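Calcineurin-like phosphoesterase domain-containing protein (PDB 1XM7) is of unknown function but probably acts as a hydrolase of the calcineurin-like metallophosphoesterase family. Local coordinates at residues 4-9 and 109-114; 118-123 and 149-154; 35-40 and 68-73. All coordinates share one frame; numbering follows the deposited sequence.

Contact 1 of 3, residues 4-9 and 109-114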
ATOM      1  N   MET A   4     -11.112  -7.096  -3.764  1.00 41.35           N
ATOM      2  CA  MET A   4      -9.712  -6.888  -3.414  1.00 37.69           C
ATOM      3  C   MET A   4      -9.519  -5.404  -3.133  1.00 36.69           C
ATOM      4  O   MET A   4     -10.009  -4.563  -3.888  1.00 37.52           O
ATOM      5  CB  MET A   4      -8.779  -7.300  -4.562  1.00 36.54           C
ATOM      6  CG  MET A   4      -8.732  -8.792  -4.887  1.00 34.93           C
ATOM      7  SD  MET A   4      -7.414  -9.206  -6.096  1.00 29.23           S
ATOM      8  CE  MET A   4      -7.740  -7.987  -7.347  1.00 28.00           C
ATOM      9  N   TYR A   5      -8.818  -5.085  -2.048  1.00 33.84           N
ATOM     10  CA  TYR A   5      -8.548  -3.695  -1.697  1.00 31.53           C
ATOM     11  C   TYR A   5      -7.058  -3.470  -1.565  1.00 30.23           C
ATOM     12  O   TYR A   5      -6.324  -4.394  -1.239  1.00 30.87           O
ATOM     13  CB  TYR A   5      -9.221  -3.325  -0.385  1.00 31.98           C
ATOM     14  CG  TYR A   5     -10.715  -3.383  -0.458  1.00 32.20           C
ATOM     15  CD1 TYR A   5     -11.402  -4.542  -0.111  1.00 33.02           C
ATOM     16  CD2 TYR A   5     -11.444  -2.286  -0.918  1.00 31.45           C
ATOM     17  CE1 TYR A   5     -12.786  -4.612  -0.220  1.00 34.77           C
ATOM     18  CE2 TYR A   5     -12.824  -2.342  -1.036  1.00 32.19           C
ATOM     19  CZ  TYR A   5     -13.490  -3.505  -0.685  1.00 34.70           C
ATOM     20  OH  TYR A   5     -14.855  -3.561  -0.784  1.00 36.87           O
ATOM     21  N   PHE A   6      -6.614  -2.243  -1.819  1.00 28.20           N
ATOM     22  CA  PHE A   6      -5.200  -1.926  -1.727  1.00 27.10           C
ATOM     23  C   PHE A   6      -5.008  -0.613  -1.014  1.00 27.60           C
ATOM     24  O   PHE A   6      -5.700   0.366  -1.287  1.00 27.83           O
ATOM     25  CB  PHE A   6      -4.576  -1.854  -3.111  1.00 27.88           C
ATOM     26  CG  PHE A   6      -4.968  -2.992  -3.985  1.00 29.31           C
ATOM     27  CD1 PHE A   6      -6.227  -3.014  -4.588  1.00 28.74           C
ATOM     28  CD2 PHE A   6      -4.129  -4.083  -4.139  1.00 29.49           C
ATOM     29  CE1 PHE A   6      -6.645  -4.109  -5.323  1.00 28.89           C
ATOM     30  CE2 PHE A   6      -4.541  -5.191  -4.877  1.00 29.74           C
ATOM     31  CZ  PHE A   6      -5.799  -5.204  -5.467  1.00 29.89           C
ATOM     32  N   ILE A   7      -4.040  -0.607  -0.106  1.00 28.09           N
ATOM     33  CA  ILE A   7      -3.737   0.555   0.705  1.00 27.41           C
ATOM     34  C   ILE A   7      -2.278   0.435   1.091  1.00 27.97           C
ATOM     35  O   ILE A   7      -1.731  -0.669   1.097  1.00 28.94           O
ATOM     36  CB  ILE A   7      -4.601   0.516   1.974  1.00 27.86           C
ATOM     37  CG1 ILE A   7      -4.541   1.855   2.720  1.00 28.61           C
ATOM     38  CG2 ILE A   7      -4.164  -0.674   2.845  1.00 26.21           C
ATOM     39  CD1 ILE A   7      -5.646   1.997   3.782  1.00 23.66           C
ATOM     40  N   SER A   8      -1.639   1.553   1.405  1.00 26.83           N
ATOM     41  CA  SER A   8      -0.244   1.488   1.803  1.00 29.51           C
ATOM     42  C   SER A   8       0.225   2.762   2.477  1.00 29.50           C
ATOM     43  O   SER A   8      -0.443   3.790   2.417  1.00 31.66           O
ATOM     44  CB  SER A   8       0.644   1.199   0.597  1.00 29.39           C
ATOM     45  OG  SER A   8       0.617   2.292  -0.288  1.00 32.31           O
ATOM     46  N   ASP A   9       1.384   2.677   3.119  1.00 28.44           N
ATOM     47  CA  ASP A   9       1.978   3.811   3.810  1.00 27.55           C
ATOM     48  C   ASP A   9       1.062   4.358   4.885  1.00 27.57           C
ATOM     49  O   ASP A   9       0.876   5.572   4.994  1.00 27.60           O
ATOM     50  CB  ASP A   9       2.320   4.915   2.817  1.00 25.44           C
ATOM     51  CG  ASP A   9       3.160   4.411   1.680  1.00 25.44           C
ATOM     52  OD1 ASP A   9       2.592   3.950   0.673  1.00 28.63           O
ATOM     53  OD2 ASP A   9       4.394   4.445   1.800  1.00 25.73           O
ATOM     54  N   ILE A 109      -1.283  -8.190 -12.608  1.00 38.38           N
ATOM     55  CA  ILE A 109      -0.915  -7.096 -11.713  1.00 36.62           C
ATOM     56  C   ILE A 109       0.295  -7.301 -10.794  1.00 35.84           C
ATOM     57  O   ILE A 109       0.369  -8.272 -10.031  1.00 35.57           O
ATOM     58  CB  ILE A 109      -2.110  -6.702 -10.809  1.00 36.97           C
ATOM     59  CG1 ILE A 109      -3.372  -6.508 -11.655  1.00 36.28           C
ATOM     60  CG2 ILE A 109      -1.787  -5.413 -10.056  1.00 35.95           C
ATOM     61  CD1 ILE A 109      -4.638  -6.295 -10.840  1.00 34.84           C
ATOM     62  N   LEU A 110       1.227  -6.352 -10.866  1.00 33.90           N
ATOM     63  CA  LEU A 110       2.422  -6.362 -10.038  1.00 30.47           C
ATOM     64  C   LEU A 110       2.125  -5.505  -8.818  1.00 29.67           C
ATOM     65  O   LEU A 110       1.708  -4.346  -8.935  1.00 27.42           O
ATOM     66  CB  LEU A 110       3.617  -5.747 -10.775  1.00 29.47           C
ATOM     67  CG  LEU A 110       5.051  -6.176 -10.422  1.00 28.29           C
ATOM     68  CD1 LEU A 110       5.966  -4.983 -10.572  1.00 27.41           C
ATOM     69  CD2 LEU A 110       5.151  -6.719  -9.023  1.00 28.63           C
ATOM     70  N   LEU A 111       2.344  -6.096  -7.650  1.00 28.84           N
ATOM     71  CA  LEU A 111       2.145  -5.421  -6.383  1.00 26.64           C
ATOM     72  C   LEU A 111       3.513  -5.253  -5.751  1.00 26.72           C
ATOM     73  O   LEU A 111       4.226  -6.232  -5.495  1.00 26.73           O
ATOM     74  CB  LEU A 111       1.284  -6.270  -5.459  1.00 26.82           C
ATOM     75  CG  LEU A 111      -0.054  -6.772  -5.991  1.00 28.70           C
ATOM     76  CD1 LEU A 111      -0.685  -7.640  -4.929  1.00 27.61           C
ATOM     77  CD2 LEU A 111      -0.964  -5.607  -6.352  1.00 25.24           C
ATOM     78  N   SER A 112       3.883  -4.008  -5.508  1.00 26.08           N
ATOM     79  CA  SER A 112       5.159  -3.718  -4.890  1.00 25.71           C
ATOM     80  C   SER A 112       5.012  -2.435  -4.079  1.00 26.88           C
ATOM     81  O   SER A 112       4.064  -1.678  -4.279  1.00 29.22           O
ATOM     82  CB  SER A 112       6.216  -3.538  -5.963  1.00 24.80           C
ATOM     83  OG  SER A 112       7.493  -3.435  -5.374  1.00 26.44           O
ATOM     84  N   HIS A 113       5.925  -2.197  -3.146  1.00 25.66           N
ATOM     85  CA  HIS A 113       5.860  -0.982  -2.355  1.00 24.12           C
ATOM     86  C   HIS A 113       6.482   0.156  -3.145  1.00 24.01           C
ATOM     87  O   HIS A 113       6.037   1.292  -3.075  1.00 23.82           O
ATOM     88  CB  HIS A 113       6.633  -1.148  -1.053  1.00 23.63           C
ATOM     89  CG  HIS A 113       6.824   0.132  -0.301  1.00 23.04           C
ATOM     90  ND1 HIS A 113       5.799   0.759   0.377  1.00 22.17           N
ATOM     91  CD2 HIS A 113       7.912   0.922  -0.151  1.00 22.29           C
ATOM     92  CE1 HIS A 113       6.248   1.882   0.910  1.00 22.42           C
ATOM     93  NE2 HIS A 113       7.526   2.004   0.606  1.00 21.46           N
ATOM     94  N   TYR A 114       7.519  -0.173  -3.904  1.00 25.43           N
ATOM     95  CA  TYR A 114       8.251   0.814  -4.678  1.00 26.44           C
ATOM     96  C   TYR A 114       7.658   1.052  -6.039  1.00 26.95           C
ATOM     97  O   TYR A 114       7.097   0.147  -6.644  1.00 26.26           O
ATOM     98  CB  TYR A 114       9.718   0.387  -4.821  1.00 27.43           C
ATOM     99  CG  TYR A 114      10.368   0.067  -3.491  1.00 27.63           C
ATOM    100  CD1 TYR A 114      10.117  -1.150  -2.850  1.00 27.99           C
ATOM    101  CD2 TYR A 114      11.166   1.009  -2.835  1.00 27.12           C
ATOM    102  CE1 TYR A 114      10.638  -1.420  -1.589  1.00 29.55           C
ATOM    103  CE2 TYR A 114      11.693   0.748  -1.568  1.00 28.96           C
ATOM    104  CZ  TYR A 114      11.423  -0.469  -0.952  1.00 29.86           C
ATOM    105  OH  TYR A 114      11.933  -0.743   0.300  1.00 30.65           O
TER

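Contact 2 of 3, residues 118-123 and 149-154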
ATOM      1  N   ASP A 118      10.294   7.408  -8.797  1.00 40.42           N
ATOM      2  CA  ASP A 118       9.761   8.390  -7.856  1.00 42.85           C
ATOM      3  C   ASP A 118       9.773   9.769  -8.534  1.00 43.91           C
ATOM      4  O   ASP A 118      10.834  10.337  -8.838  1.00 42.70           O
ATOM      5  CB  ASP A 118      10.588   8.422  -6.572  1.00 45.46           C
ATOM      6  CG  ASP A 118       9.906   9.199  -5.458  1.00 47.64           C
ATOM      7  OD1 ASP A 118       9.461  10.343  -5.699  1.00 50.69           O
ATOM      8  OD2 ASP A 118       9.817   8.667  -4.333  1.00 49.04           O
ATOM      9  N   PRO A 119       8.576  10.329  -8.759  1.00 45.55           N
ATOM     10  CA  PRO A 119       8.393  11.626  -9.406  1.00 46.83           C
ATOM     11  C   PRO A 119       9.013  12.774  -8.657  1.00 48.07           C
ATOM     12  O   PRO A 119       8.989  13.902  -9.135  1.00 49.54           O
ATOM     13  CB  PRO A 119       6.876  11.750  -9.492  1.00 46.96           C
ATOM     14  CG  PRO A 119       6.443  11.116  -8.222  1.00 46.15           C
ATOM     15  CD  PRO A 119       7.305   9.867  -8.171  1.00 46.34           C
ATOM     16  N   ILE A 120       9.568  12.499  -7.484  1.00 49.08           N
ATOM     17  CA  ILE A 120      10.173  13.558  -6.687  1.00 50.46           C
ATOM     18  C   ILE A 120      11.612  13.216  -6.357  1.00 51.11           C
ATOM     19  O   ILE A 120      12.542  13.749  -6.959  1.00 53.51           O
ATOM     20  CB  ILE A 120       9.392  13.776  -5.368  1.00 50.88           C
ATOM     21  CG1 ILE A 120       7.927  14.115  -5.676  1.00 51.02           C
ATOM     22  CG2 ILE A 120      10.034  14.895  -4.563  1.00 49.47           C
ATOM     23  CD1 ILE A 120       6.942  13.767  -4.533  1.00 54.19           C
ATOM     24  N   THR A 121      11.788  12.313  -5.403  1.00 51.10           N
ATOM     25  CA  THR A 121      13.114  11.900  -4.996  1.00 51.00           C
ATOM     26  C   THR A 121      13.284  10.397  -5.056  1.00 51.20           C
ATOM     27  O   THR A 121      12.590   9.654  -4.359  1.00 52.27           O
ATOM     28  CB  THR A 121      13.414  12.374  -3.579  1.00 50.97           C
ATOM     29  OG1 THR A 121      13.608  13.795  -3.595  1.00 50.38           O
ATOM     30  CG2 THR A 121      14.662  11.681  -3.033  1.00 51.38           C
ATOM     31  N   GLU A 122      14.218   9.957  -5.891  1.00 50.10           N
ATOM     32  CA  GLU A 122      14.493   8.539  -6.043  1.00 48.75           C
ATOM     33  C   GLU A 122      15.471   8.072  -4.985  1.00 46.60           C
ATOM     34  O   GLU A 122      16.671   7.981  -5.220  1.00 47.31           O
ATOM     35  CB  GLU A 122      15.028   8.268  -7.444  1.00 49.51           C
ATOM     36  CG  GLU A 122      13.902   8.053  -8.437  1.00 52.84           C
ATOM     37  CD  GLU A 122      14.298   8.352  -9.857  1.00 53.94           C
ATOM     38  OE1 GLU A 122      14.193   9.534 -10.260  1.00 54.71           O
ATOM     39  OE2 GLU A 122      14.722   7.406 -10.561  1.00 56.12           O
ATOM     40  N   ARG A 123      14.927   7.781  -3.810  1.00 44.37           N
ATOM     41  CA  ARG A 123      15.703   7.339  -2.664  1.00 41.82           C
ATOM     42  C   ARG A 123      16.178   5.902  -2.763  1.00 39.30           C
ATOM     43  O   ARG A 123      17.199   5.540  -2.187  1.00 38.16           O
ATOM     44  CB  ARG A 123      14.872   7.491  -1.392  1.00 44.10           C
ATOM     45  CG  ARG A 123      14.745   8.914  -0.858  1.00 45.55           C
ATOM     46  CD  ARG A 123      13.731   8.933   0.268  1.00 45.89           C
ATOM     47  NE  ARG A 123      12.393   8.683  -0.261  1.00 48.97           N
ATOM     48  CZ  ARG A 123      11.316   8.418   0.477  1.00 50.97           C
ATOM     49  NH1 ARG A 123      11.409   8.356   1.802  1.00 51.81           N
ATOM     50  NH2 ARG A 123      10.137   8.227  -0.113  1.00 51.16           N
ATOM     51  N   HIS A 149       4.666   9.823  -1.339  1.00 36.45           N
ATOM     52  CA  HIS A 149       3.709  10.619  -0.582  1.00 36.72           C
ATOM     53  C   HIS A 149       3.099  11.775  -1.341  1.00 37.93           C
ATOM     54  O   HIS A 149       3.535  12.142  -2.428  1.00 36.91           O
ATOM     55  CB  HIS A 149       4.349  11.160   0.696  1.00 33.73           C
ATOM     56  CG  HIS A 149       4.927  10.097   1.576  1.00 34.07           C
ATOM     57  ND1 HIS A 149       4.254   8.931   1.876  1.00 33.31           N
ATOM     58  CD2 HIS A 149       6.117  10.017   2.218  1.00 33.19           C
ATOM     59  CE1 HIS A 149       5.005   8.180   2.660  1.00 33.10           C
ATOM     60  NE2 HIS A 149       6.142   8.816   2.882  1.00 31.80           N
ATOM     61  N   TRP A 150       2.074  12.346  -0.730  1.00 41.27           N
ATOM     62  CA  TRP A 150       1.373  13.468  -1.304  1.00 44.34           C
ATOM     63  C   TRP A 150       2.308  14.663  -1.412  1.00 46.40           C
ATOM     64  O   TRP A 150       3.157  14.881  -0.549  1.00 46.01           O
ATOM     65  CB  TRP A 150       0.179  13.835  -0.418  1.00 45.43           C
ATOM     66  CG  TRP A 150      -0.582  15.031  -0.910  1.00 48.04           C
ATOM     67  CD1 TRP A 150      -1.662  15.032  -1.757  1.00 48.86           C
ATOM     68  CD2 TRP A 150      -0.257  16.409  -0.674  1.00 49.30           C
ATOM     69  NE1 TRP A 150      -2.020  16.327  -2.066  1.00 49.80           N
ATOM     70  CE2 TRP A 150      -1.173  17.190  -1.416  1.00 49.85           C
ATOM     71  CE3 TRP A 150       0.729  17.060   0.085  1.00 50.49           C
ATOM     72  CZ2 TRP A 150      -1.132  18.592  -1.419  1.00 49.59           C
ATOM     73  CZ3 TRP A 150       0.770  18.452   0.077  1.00 50.66           C
ATOM     74  CH2 TRP A 150      -0.155  19.202  -0.671  1.00 50.03           C
ATOM     75  N   ASN A 151       2.155  15.423  -2.489  1.00 49.11           N
ATOM     76  CA  ASN A 151       2.929  16.636  -2.711  1.00 51.34           C
ATOM     77  C   ASN A 151       1.930  17.578  -3.350  1.00 54.32           C
ATOM     78  O   ASN A 151       0.915  17.135  -3.888  1.00 52.97           O
ATOM     79  CB  ASN A 151       4.131  16.383  -3.631  1.00 49.32           C
ATOM     80  CG  ASN A 151       3.736  15.825  -4.978  1.00 48.52           C
ATOM     81  OD1 ASN A 151       4.294  14.827  -5.443  1.00 45.42           O
ATOM     82  ND2 ASN A 151       2.773  16.471  -5.622  1.00 47.85           N
ATOM     83  N   ARG A 152       2.208  18.872  -3.288  1.00 59.64           N
ATOM     84  CA  ARG A 152       1.294  19.868  -3.835  1.00 63.95           C
ATOM     85  C   ARG A 152       1.167  19.923  -5.361  1.00 65.66           C
ATOM     86  O   ARG A 152       0.528  20.834  -5.883  1.00 65.46           O
ATOM     87  CB  ARG A 152       1.666  21.255  -3.297  1.00 66.10           C
ATOM     88  CG  ARG A 152       2.693  21.221  -2.170  1.00 70.08           C
ATOM     89  CD  ARG A 152       4.087  20.966  -2.732  1.00 73.43           C
ATOM     90  NE  ARG A 152       5.100  20.727  -1.704  1.00 74.90           N
ATOM     91  CZ  ARG A 152       6.407  20.924  -1.886  1.00 74.53           C
ATOM     92  NH1 ARG A 152       6.860  21.370  -3.058  1.00 74.64           N
ATOM     93  NH2 ARG A 152       7.267  20.672  -0.899  1.00 73.90           N
ATOM     94  N   GLU A 153       1.752  18.960  -6.076  1.00 67.62           N
ATOM     95  CA  GLU A 153       1.664  18.949  -7.540  1.00 69.16           C
ATOM     96  C   GLU A 153       1.070  17.681  -8.168  1.00 68.18           C
ATOM     97  O   GLU A 153       0.012  17.738  -8.780  1.00 66.92           O
ATOM     98  CB  GLU A 153       3.032  19.214  -8.168  1.00 71.50           C
ATOM     99  CG  GLU A 153       4.190  19.243  -7.191  1.00 74.14           C
ATOM    100  CD  GLU A 153       4.188  20.485  -6.322  1.00 75.06           C
ATOM    101  OE1 GLU A 153       5.131  20.656  -5.516  1.00 74.49           O
ATOM    102  OE2 GLU A 153       3.242  21.292  -6.447  1.00 76.40           O
ATOM    103  N   GLY A 154       1.750  16.545  -8.037  1.00 68.19           N
ATOM    104  CA  GLY A 154       1.242  15.312  -8.624  1.00 66.94           C
ATOM    105  C   GLY A 154       2.325  14.263  -8.821  1.00 66.95           C
ATOM    106  O   GLY A 154       2.060  13.049  -8.619  1.00 68.13           O
TER

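Contact 3 of 3, residues 35-40 and 68-73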
ATOM      1  N   THR A  35     -11.215   3.449  10.122  1.00 30.61           N
ATOM      2  CA  THR A  35     -12.633   3.652   9.935  1.00 31.44           C
ATOM      3  C   THR A  35     -13.009   3.322   8.503  1.00 31.53           C
ATOM      4  O   THR A  35     -13.923   2.532   8.266  1.00 31.29           O
ATOM      5  CB  THR A  35     -13.023   5.101  10.248  1.00 32.03           C
ATOM      6  OG1 THR A  35     -12.947   5.310  11.663  1.00 33.83           O
ATOM      7  CG2 THR A  35     -14.437   5.393   9.775  1.00 33.49           C
ATOM      8  N   ASN A  36     -12.288   3.908   7.551  1.00 32.28           N
ATOM      9  CA  ASN A  36     -12.564   3.679   6.131  1.00 33.21           C
ATOM     10  C   ASN A  36     -12.399   2.236   5.695  1.00 32.91           C
ATOM     11  O   ASN A  36     -12.954   1.819   4.679  1.00 33.21           O
ATOM     12  CB  ASN A  36     -11.688   4.587   5.270  1.00 34.40           C
ATOM     13  CG  ASN A  36     -12.152   6.040   5.302  1.00 36.01           C
ATOM     14  OD1 ASN A  36     -11.352   6.963   5.139  1.00 39.78           O
ATOM     15  ND2 ASN A  36     -13.453   6.247   5.500  1.00 34.89           N
ATOM     16  N   LEU A  37     -11.628   1.472   6.460  1.00 32.80           N
ATOM     17  CA  LEU A  37     -11.432   0.067   6.144  1.00 33.33           C
ATOM     18  C   LEU A  37     -12.586  -0.677   6.763  1.00 34.13           C
ATOM     19  O   LEU A  37     -13.096  -1.644   6.197  1.00 33.63           O
ATOM     20  CB  LEU A  37     -10.133  -0.459   6.744  1.00 32.06           C
ATOM     21  CG  LEU A  37      -8.841   0.039   6.109  1.00 31.83           C
ATOM     22  CD1 LEU A  37      -7.687  -0.457   6.945  1.00 30.99           C
ATOM     23  CD2 LEU A  37      -8.723  -0.444   4.665  1.00 30.69           C
ATOM     24  N   LEU A  38     -12.994  -0.207   7.935  1.00 35.33           N
ATOM     25  CA  LEU A  38     -14.089  -0.822   8.663  1.00 37.71           C
ATOM     26  C   LEU A  38     -15.358  -0.897   7.823  1.00 38.11           C
ATOM     27  O   LEU A  38     -15.987  -1.958   7.708  1.00 36.72           O
ATOM     28  CB  LEU A  38     -14.382  -0.032   9.937  1.00 38.62           C
ATOM     29  CG  LEU A  38     -14.898  -0.844  11.129  1.00 40.56           C
ATOM     30  CD1 LEU A  38     -15.376   0.118  12.207  1.00 41.71           C
ATOM     31  CD2 LEU A  38     -16.026  -1.764  10.708  1.00 39.86           C
ATOM     32  N   LYS A  39     -15.737   0.230   7.234  1.00 37.85           N
ATOM     33  CA  LYS A  39     -16.952   0.255   6.447  1.00 39.88           C
ATOM     34  C   LYS A  39     -16.748  -0.083   4.995  1.00 38.83           C
ATOM     35  O   LYS A  39     -17.098   0.691   4.116  1.00 42.14           O
ATOM     36  CB  LYS A  39     -17.649   1.612   6.582  1.00 41.66           C
ATOM     37  CG  LYS A  39     -16.753   2.824   6.504  1.00 42.80           C
ATOM     38  CD  LYS A  39     -17.577   4.056   6.842  1.00 43.91           C
ATOM     39  CE  LYS A  39     -16.780   5.335   6.725  1.00 45.54           C
ATOM     40  NZ  LYS A  39     -17.698   6.504   6.745  1.00 47.74           N
ATOM     41  N   VAL A  40     -16.211  -1.266   4.746  1.00 37.07           N
ATOM     42  CA  VAL A  40     -15.944  -1.695   3.387  1.00 33.22           C
ATOM     43  C   VAL A  40     -15.571  -3.182   3.351  1.00 33.71           C
ATOM     44  O   VAL A  40     -16.159  -3.967   2.598  1.00 34.18           O
ATOM     45  CB  VAL A  40     -14.824  -0.808   2.792  1.00 32.67           C
ATOM     46  CG1 VAL A  40     -13.812  -1.639   2.020  1.00 31.50           C
ATOM     47  CG2 VAL A  40     -15.444   0.256   1.912  1.00 28.32           C
ATOM     48  N   LYS A  68      -6.184  -5.887  13.418  1.00 32.84           N
ATOM     49  CA  LYS A  68      -6.221  -7.336  13.484  1.00 32.74           C
ATOM     50  C   LYS A  68      -7.665  -7.833  13.466  1.00 33.15           C
ATOM     51  O   LYS A  68      -7.981  -8.822  12.813  1.00 34.92           O
ATOM     52  CB  LYS A  68      -5.512  -7.796  14.763  1.00 34.55           C
ATOM     53  CG  LYS A  68      -5.059  -9.245  14.769  1.00 37.12           C
ATOM     54  CD  LYS A  68      -4.382  -9.611  16.090  1.00 40.28           C
ATOM     55  CE  LYS A  68      -3.905 -11.070  16.081  1.00 44.22           C
ATOM     56  NZ  LYS A  68      -3.161 -11.462  17.326  1.00 45.49           N
ATOM     57  N   ALA A  69      -8.543  -7.129  14.171  1.00 33.04           N
ATOM     58  CA  ALA A  69      -9.947  -7.508  14.257  1.00 30.98           C
ATOM     59  C   ALA A  69     -10.705  -7.371  12.943  1.00 32.26           C
ATOM     60  O   ALA A  69     -11.674  -8.095  12.706  1.00 33.73           O
ATOM     61  CB  ALA A  69     -10.632  -6.686  15.333  1.00 27.68           C
ATOM     62  N   LEU A  70     -10.273  -6.451  12.085  1.00 32.91           N
ATOM     63  CA  LEU A  70     -10.956  -6.237  10.809  1.00 33.39           C
ATOM     64  C   LEU A  70     -11.200  -7.522  10.032  1.00 32.91           C
ATOM     65  O   LEU A  70     -10.400  -8.442  10.079  1.00 34.49           O
ATOM     66  CB  LEU A  70     -10.166  -5.256   9.936  1.00 33.44           C
ATOM     67  CG  LEU A  70     -10.155  -3.803  10.417  1.00 32.73           C
ATOM     68  CD1 LEU A  70      -9.329  -2.960   9.473  1.00 34.21           C
ATOM     69  CD2 LEU A  70     -11.579  -3.274  10.498  1.00 32.82           C
ATOM     70  N   PRO A  71     -12.322  -7.601   9.313  1.00 34.37           N
ATOM     71  CA  PRO A  71     -12.619  -8.807   8.538  1.00 34.83           C
ATOM     72  C   PRO A  71     -11.805  -8.912   7.241  1.00 34.60           C
ATOM     73  O   PRO A  71     -11.106  -7.979   6.858  1.00 35.59           O
ATOM     74  CB  PRO A  71     -14.123  -8.688   8.294  1.00 34.56           C
ATOM     75  CG  PRO A  71     -14.327  -7.211   8.202  1.00 35.18           C
ATOM     76  CD  PRO A  71     -13.482  -6.691   9.336  1.00 35.01           C
ATOM     77  N   GLY A  72     -11.883 -10.062   6.581  1.00 34.97           N
ATOM     78  CA  GLY A  72     -11.157 -10.261   5.339  1.00 34.49           C
ATOM     79  C   GLY A  72      -9.745 -10.791   5.517  1.00 35.08           C
ATOM     80  O   GLY A  72      -9.208 -10.807   6.626  1.00 35.15           O
ATOM     81  N   ARG A  73      -9.152 -11.249   4.418  1.00 34.89           N
ATOM     82  CA  ARG A  73      -7.781 -11.758   4.423  1.00 34.77           C
ATOM     83  C   ARG A  73      -6.842 -10.550   4.305  1.00 32.98           C
ATOM     84  O   ARG A  73      -7.159  -9.567   3.645  1.00 31.73           O
ATOM     85  CB  ARG A  73      -7.587 -12.723   3.244  1.00 37.43           C
ATOM     86  CG  ARG A  73      -6.141 -12.998   2.840  1.00 43.72           C
ATOM     87  CD  ARG A  73      -6.032 -14.234   1.938  1.00 46.53           C
ATOM     88  NE  ARG A  73      -6.384 -15.442   2.688  1.00 50.53           N
ATOM     89  CZ  ARG A  73      -5.514 -16.247   3.299  1.00 51.07           C
ATOM     90  NH1 ARG A  73      -4.211 -15.998   3.253  1.00 51.31           N
ATOM     91  NH2 ARG A  73      -5.952 -17.294   3.988  1.00 51.90           N
TER

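Contact 1 of 3, residues 4-9 and 109-114
Two rings lead the meeting of residues 4-9 and 109-114: Phe6, met obliquely by Leu111, and His113, met at its edge by Asp9. Leu111 CD2 comes to 3.9 Å from Phe6 CE2, the two side chains crossing at about a right angle. At the rim of the Phe6 ring, in its plane, lies the methyl CE of Met4. His113 turns its CE1 to the carboxylate, 3.3 Å from Asp9 OD2 and near the ring plane; the planes of carboxylate and imidazole are turned 38° against each other. His113 CD2 stands 3.8 Å above the centre of one face of the Tyr114 ring. Outside the two segments, Tyr48 packs almost parallel to the Phe6 ring, and His147 meets the imidazole nearly at right angles.

The CG of His113 lies anti to the backbone N (chi1 169°), which carries the ring toward Asp9, and a hydrogen bond from ND1 to Leu50 O holds its rotation. Asp9 OD1 accepts from Ser8 OG at 2.8 Å on its anti side, 24° out of the carboxylate plane, and also from His147 N. With an alanine here, the Ser8 hydroxyl and the His147 N-H would probably lose their acceptor, and a gap would open beside the His113 edge.

Strands 4-7 and 107-112 belong to the two facing sheets of the sandwich; their touching parts, residues 6-9 and 111-113, run nearly the same way, with the CA atoms of Phe6 and Leu111 9.4 Å apart. Asp9 opens an Asp-x-His sequence, consistent with the metal-site signature of calcineurin-like phosphoesterases. The chemistry thus changes along the interface: apolar side chains join the sheets, and toward Asp9 and His113 buried polar groups are held by hydrogen bonds, consistent with a place beside the probable metal site.

Contact 2 of 3, residues 118-123 and 149-154
A surface isoleucine is laid against an asparagine here: the side chains of Ile120 and Asn151 lie alongside each other, running in opposite senses, and no hydrogen bond joins the two loops. The touching atom is the terminal methyl CD1 of Ile120, 3.9 Å from Asn151 CB and 3.8 Å from Asn151 CG. The still closer approach to the end of the amide is doubtful, because that group is probably turned over in the model. Asn151 reaches the methyl with CG between its backbone N and carbonyl carbon (chi1 58°). The same CD1 also passes 4.3 Å from His149 O.

Other bonds shape each loop. Asp118 OD1, through its anti lone pair, accepts from Ile120 N at 2.8 Å, forming an Asx turn over Pro119; a weak bond from Thr121 N reaches the same oxygen. This turn presents Ile120 to the other loop. In residues 149-154, Arg152 NH1 pairs with Glu153 OE1 at 3.1 Å in a salt bridge between neighbours, and Arg152 N sits over one face of the Trp150 indole, offset toward its rim. His149 ND1 bonds to Asn170 OD1 and Trp150 N to Glu172 OE2, tying the start of this loop to the segment after strand 166-168.

His149 closes the Gly-His-x-His sequence expected beside the metal site in this family, with His147 two residues earlier, and Arg123 NH2 points into the area 5.0 Å from His149 NE2. Residues 155-156, just beyond Gly154, are not modelled, consistent with mobility. A methyl against an amide stem is a non-directional van der Waals contact, which by itself sets no fixed register between the loops at the edge of the probable active site.

Contact 3 of 3, residues 35-40 and 68-73
Leu70 reaches across with both methyls and rests on Leu37 and Leu38, in the last turn of helix 29-38. Its CD1 lies 3.8 Å from Leu37 CB and is nearly as close to Leu37 CD1, while CD2 takes the neighbouring residue, 4.0 Å from Leu38 CA. Leu38 CG follows at 4.2 Å from that same Leu70 CD2. The branched end thus straddles two consecutive leucines, crossing both side chains at about a right angle. Leu70 has CG beside its backbone N (chi1 -70°), and a second torsion of 179° carries CD1 onward to Leu37. CD1 therefore meets the buried Leu37 and CD2 the exposed Leu38.

Both segments leave helical geometry here, at Lys39, which centres an inverse gamma turn, and at Leu70, which begins the Pro71-Gly72 link to strand 73-77, where Lys74 NZ bonds to Leu70 O and Gly72 O. The contact joins the C-terminal ends of helices 29-38 and 63-69, the connections of two successive beta-alpha-beta units, packed through Leu37 on Ile7 of strand 4-7 and Leu47 of strand 46-49, with strand 73-77 following Gly72.

How the contacts relate
Contact 1 lies in the core near the centre of the chain, contact 3 is a mainly buried helix-end packing farther out, and contact 2 is a loop meeting at the surface. Strand 4-7 belongs to contact 1 and packs against contact 3: Phe6 faces the second sheet, whereas Ile7 meets helix 29-38, its CD1 4.0 Å from Leu37 CD2. Asp9 of contact 1 also packs against His149 of contact 2, around the probable active site. Contacts 2 and 3, centres about 29 Å apart, do not touch. Contact 3 is purely aliphatic, contact 1 passes from apolar to polar, and contact 2 sets a lone methyl among polar loop residues.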